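Local coordinates for predicted flavin-nucleotide-binding protein from COG3576 family structurally related to pyridoxine 5'-phosphate oxidase (Lactobacillus delbrueckii subsp. bulgaricus, PDB 2HTD), which probably binds a flavin nucleotide and may act as an oxidoreductase related to pyridoxamine 5'-phosphate oxidase, at residues T45-A48 and D49-Q53; V62-P65 and S66-Q69. One frame throughout, in Å; residues are numbered along the deposited sequence.

Interaction 1: T45-A48 and D49-Q53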
loop_
_atom_site.group_PDB
_atom_site.type_symbol
_atom_site.label_atom_id
_atom_site.label_comp_id
_atom_site.label_asym_id
_atom_site.label_seq_id
_atom_site.Cartn_x
_atom_site.Cartn_y
_atom_site.Cartn_z
ATOM N N THR B 45 -1.250 -6.793 0.994
ATOM C CA THR B 45 -1.228 -8.246 1.155
ATOM C C THR B 45 -0.615 -8.848 -0.094
ATOM O O THR B 45 -0.329 -8.152 -1.069
ATOM C CB THR B 45 -2.654 -8.830 1.367
ATOM O OG1 THR B 45 -3.453 -8.629 0.194
ATOM C CG2 THR B 45 -3.330 -8.227 2.602
ATOM N N VAL B 46 -0.432 -10.166 -0.066
ATOM C CA VAL B 46 0.226 -10.890 -1.142
ATOM C C VAL B 46 -0.725 -11.941 -1.656
ATOM O O VAL B 46 -1.307 -12.721 -0.885
ATOM C CB VAL B 46 1.467 -11.573 -0.605
ATOM C CG1 VAL B 46 2.204 -12.257 -1.695
ATOM C CG2 VAL B 46 2.376 -10.586 0.113
ATOM N N ASP B 47 -0.892 -11.969 -2.968
ATOM C CA ASP B 47 -1.831 -12.873 -3.602
ATOM C C ASP B 47 -1.225 -14.221 -3.859
ATOM O O ASP B 47 -0.086 -14.528 -3.458
ATOM C CB ASP B 47 -2.458 -12.251 -4.869
ATOM C CG ASP B 47 -1.500 -12.152 -6.043
ATOM O OD1 ASP B 47 -0.517 -12.920 -6.132
ATOM O OD2 ASP B 47 -1.773 -11.277 -6.908
ATOM N N ALA B 48 -2.013 -15.079 -4.495
ATOM C CA ALA B 48 -1.627 -16.454 -4.654
ATOM C C ALA B 48 -0.409 -16.662 -5.571
ATOM O O ALA B 48 0.231 -17.708 -5.517
ATOM C CB ALA B 48 -2.820 -17.261 -5.172
ATOM N N ASP B 49 -0.117 -15.683 -6.422
ATOM C CA ASP B 49 1.041 -15.753 -7.328
ATOM C C ASP B 49 2.260 -15.047 -6.734
ATOM O O ASP B 49 3.290 -14.959 -7.375
ATOM C CB ASP B 49 0.718 -15.080 -8.663
ATOM C CG ASP B 49 -0.569 -15.592 -9.291
ATOM O OD1 ASP B 49 -0.790 -16.827 -9.312
ATOM O OD2 ASP B 49 -1.360 -14.735 -9.754
ATOM N N GLY B 50 2.141 -14.543 -5.523
ATOM C CA GLY B 50 3.237 -13.870 -4.881
ATOM C C GLY B 50 3.291 -12.391 -5.191
ATOM O O GLY B 50 4.274 -11.734 -4.881
ATOM N N ASN B 51 2.219 -11.851 -5.758
ATOM C CA ASN B 51 2.189 -10.437 -6.134
ATOM C C ASN B 51 1.507 -9.597 -5.096
ATOM O O ASN B 51 0.597 -10.057 -4.420
ATOM C CB ASN B 51 1.476 -10.280 -7.476
ATOM C CG ASN B 51 2.289 -10.868 -8.601
ATOM O OD1 ASN B 51 3.526 -10.763 -8.576
ATOM N ND2 ASN B 51 1.633 -11.471 -9.600
ATOM N N PRO B 52 1.921 -8.333 -4.977
ATOM C CA PRO B 52 1.270 -7.469 -4.026
ATOM C C PRO B 52 -0.125 -7.000 -4.428
ATOM O O PRO B 52 -0.472 -6.956 -5.602
ATOM C CB PRO B 52 2.206 -6.276 -3.975
ATOM C CG PRO B 52 2.833 -6.250 -5.325
ATOM C CD PRO B 52 3.040 -7.650 -5.672
ATOM N N GLN B 53 -0.883 -6.635 -3.405
ATOM C CA GLN B 53 -2.209 -6.022 -3.528
ATOM C C GLN B 53 -2.247 -4.890 -2.525
ATOM O O GLN B 53 -1.587 -4.969 -1.501
ATOM C CB GLN B 53 -3.294 -7.052 -3.197
ATOM C CG GLN B 53 -4.717 -6.553 -2.831
ATOM C CD GLN B 53 -4.902 -5.853 -1.425
ATOM O OE1 GLN B 53 -4.310 -6.204 -0.371
ATOM N NE2 GLN B 53 -5.758 -4.834 -1.426
HETATM O O HOH W 1 -1.106 -11.971 -9.499
#

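Interaction 2: V62-P65 and S66-Q69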
loop_
_atom_site.group_PDB
_atom_site.type_symbol
_atom_site.label_atom_id
_atom_site.label_comp_id
_atom_site.label_asym_id
_atom_site.label_seq_id
_atom_site.Cartn_x
_atom_site.Cartn_y
_atom_site.Cartn_z
ATOM N N VAL B 62 -5.742 1.223 16.911
ATOM C CA VAL B 62 -4.569 0.787 17.615
ATOM C C VAL B 62 -5.059 0.224 18.924
ATOM O O VAL B 62 -5.739 0.923 19.692
ATOM C CB VAL B 62 -3.600 1.967 17.879
ATOM C CG1 VAL B 62 -2.391 1.457 18.646
ATOM C CG2 VAL B 62 -3.192 2.629 16.539
ATOM N N LEU B 63 -4.758 -1.053 19.193
ATOM C CA LEU B 63 -5.144 -1.658 20.460
ATOM C C LEU B 63 -4.107 -1.380 21.544
ATOM O O LEU B 63 -4.427 -1.137 22.684
ATOM C CB LEU B 63 -5.335 -3.167 20.318
ATOM C CG LEU B 63 -6.392 -3.577 19.294
ATOM C CD1 LEU B 63 -6.462 -5.100 19.264
ATOM C CD2 LEU B 63 -7.703 -2.978 19.678
ATOM N N ASP B 64 -2.853 -1.440 21.156
ATOM C CA ASP B 64 -1.722 -1.205 22.021
ATOM C C ASP B 64 -0.509 -1.070 21.064
ATOM O O ASP B 64 -0.630 -1.270 19.854
ATOM C CB ASP B 64 -1.579 -2.335 23.045
ATOM C CG ASP B 64 -1.418 -3.694 22.396
ATOM O OD1 ASP B 64 -0.406 -3.902 21.678
ATOM O OD2 ASP B 64 -2.307 -4.556 22.598
ATOM N N PRO B 65 0.654 -0.676 21.579
ATOM C CA PRO B 65 1.801 -0.382 20.714
ATOM C C PRO B 65 2.244 -1.516 19.792
ATOM O O PRO B 65 2.925 -1.237 18.806
ATOM C CB PRO B 65 2.916 -0.043 21.719
ATOM C CG PRO B 65 2.185 0.450 22.911
ATOM C CD PRO B 65 0.960 -0.406 22.989
ATOM N N SER B 66 1.832 -2.759 20.074
ATOM C CA SER B 66 2.193 -3.879 19.186
ATOM C C SER B 66 1.029 -4.530 18.482
ATOM O O SER B 66 1.229 -5.577 17.846
ATOM C CB SER B 66 2.924 -4.942 19.993
ATOM O OG SER B 66 4.062 -4.385 20.630
ATOM N N HIS B 67 -0.171 -3.960 18.604
ATOM C CA HIS B 67 -1.381 -4.547 18.006
ATOM C C HIS B 67 -2.350 -3.541 17.437
ATOM O O HIS B 67 -2.716 -2.571 18.078
ATOM C CB HIS B 67 -2.138 -5.402 19.028
ATOM C CG HIS B 67 -1.329 -6.524 19.576
ATOM N ND1 HIS B 67 -0.474 -6.353 20.633
ATOM C CD2 HIS B 67 -1.175 -7.803 19.164
ATOM C CE1 HIS B 67 0.132 -7.497 20.897
ATOM N NE2 HIS B 67 -0.265 -8.388 20.008
ATOM N N LEU B 68 -2.808 -3.812 16.214
ATOM C CA LEU B 68 -3.803 -3.032 15.541
ATOM C C LEU B 68 -5.022 -3.877 15.274
ATOM O O LEU B 68 -4.985 -5.084 15.437
ATOM C CB LEU B 68 -3.270 -2.508 14.205
ATOM C CG LEU B 68 -1.921 -1.766 14.311
ATOM C CD1 LEU B 68 -1.280 -1.650 12.934
ATOM C CD2 LEU B 68 -2.104 -0.423 14.930
ATOM N N GLN B 69 -6.099 -3.232 14.858
ATOM C CA GLN B 69 -7.336 -3.926 14.558
ATOM C C GLN B 69 -8.135 -3.184 13.509
ATOM O O GLN B 69 -8.165 -1.951 13.522
ATOM C CB GLN B 69 -8.151 -4.062 15.855
ATOM C CG GLN B 69 -9.478 -4.787 15.685
ATOM C CD GLN B 69 -10.228 -4.862 16.975
ATOM O OE1 GLN B 69 -10.937 -3.930 17.356
ATOM N NE2 GLN B 69 -10.090 -5.984 17.673
#

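Interaction 1: T45-A48 and D49-Q53
Asp47 bends its carboxylate back over the turn that follows it, and OD1 takes two backbone N-H groups from opposite faces of the carboxylate plane: Asp49 N at 2.8 Å from OD1 and Asn51 N at 3.0 Å from it. The first torsion sets this up, placing CG between the backbone N and the carbonyl carbon (chi1 72°). The side chains of Asp47 and Asn51 run alongside each other, with the carboxylate and amide planes 73° apart. One water clips the ends together, donating to Asp47 OD2 and Asp49 OD2 and accepting from Asn51 ND2; it probably eases the closeness of the two acids, whose nearest oxygens, Asp47 OD1 and Asp49 OD2, are 4.1 Å apart. With an alanine here instead of Asp47, the amides of Asp49 and Asn51 would probably lose their shared acceptor and the water one of its anchors.

Further down, Thr45 and Gln53 form a hydrogen-bonded antiparallel pair. Thr45 OG1 donates to Gln53 OE1 at 2.6 Å, and also bonds with Asn81 of helix 77-83; the glutamine reaches it through a bend at chi2. On the face carrying Val46 and Pro52, Val46 CG1 lies 3.7 Å from Gly50 CA of its own chain; Val46 also packs on Gly50 of the second subunit.

Asp47 N bonds almost straight to Asn51 O (173° at the hydrogen), in the carbonyl plane. Gly50 N closes back on Asp47 O, and Gly50 has a positive phi, where a CB would press on the preceding carbonyl oxygen. Asp47 OD1 with Asp49 N makes an Asx turn, set within a 3:5 beta hairpin of type I turn plus G1 bulge that joins strands 41-46 and 52-57.

Interaction 2: V62-P65 and S66-Q69
The strand bulges at Leu63 and Asp64, a classic beta bulge opposite His67, whose carbonyl oxygen accepts both amides: His67 O takes Leu63 N at 2.8 Å and Asp64 N, more distantly, at 3.3 Å. His67 N returns a bond to Asp64 O, closing a type I turn from Asp64 to His67.

The side chains of those last two residues add a second clasp. His67 ND1 donates to Asp64 OD1 at 2.7 Å, nearly straight (165° at the hydrogen), and OD1 receives it on its syn lone pair, at the ring edge and in the imidazole plane. The carboxylate stands steeply to the ring, 78° between planes. The anti lone pair of the same oxygen is used by Ser66 N, 3.0 Å from Asp64 OD1, which makes an Asx turn; one atom thus ties the turn's backbone to the imidazole and helps set the rotation of that ring. The first torsion of Asp64, chi1 58°, tucks the carboxylate back above its own backbone, where both donors can meet OD1.

All this forms the tight end of a beta hairpin between strands 61-64 and 67-72, the former an outermost strand of the chain's antiparallel sheet. Val62 and Leu68 extend together from one face of it, with Val62 CG2 3.6 Å from Leu68 CD2; helix 30-38 packs on Val62 through Val33 and Phe36. At the bulge itself, Leu63 lies across Gln69, its CG 3.9 Å from Gln69 CB and its two methyls near the amide end. Gln69 NE2 is hydrogen-bonded to Asn132 of strand 129-139, while Ser66 OG bonds to the carbonyl of Asn26.

How the interactions relate
Interactions 1 and 2 are two hairpin ends in series along the chain, on opposite sides of its centre; their centres are about 24 Å apart and their nearest atoms about 12 Å, so they do not touch. Both belong to the same antiparallel sheet, at its two edges: 45-53 joins 41-46 to 52-57, and 62-69 joins 61-64 to 67-72. Each is partly buried, the turn on the whole more open than the strands. Interaction 1 lies farther out, uses a water, and meets the second subunit; interaction 2 is nearer the centre, has a histidine-carboxylate bond, and touches no other chain. In both, an aspartate oxygen gathers two donors: two amides in one, an amide and an imidazole in the other.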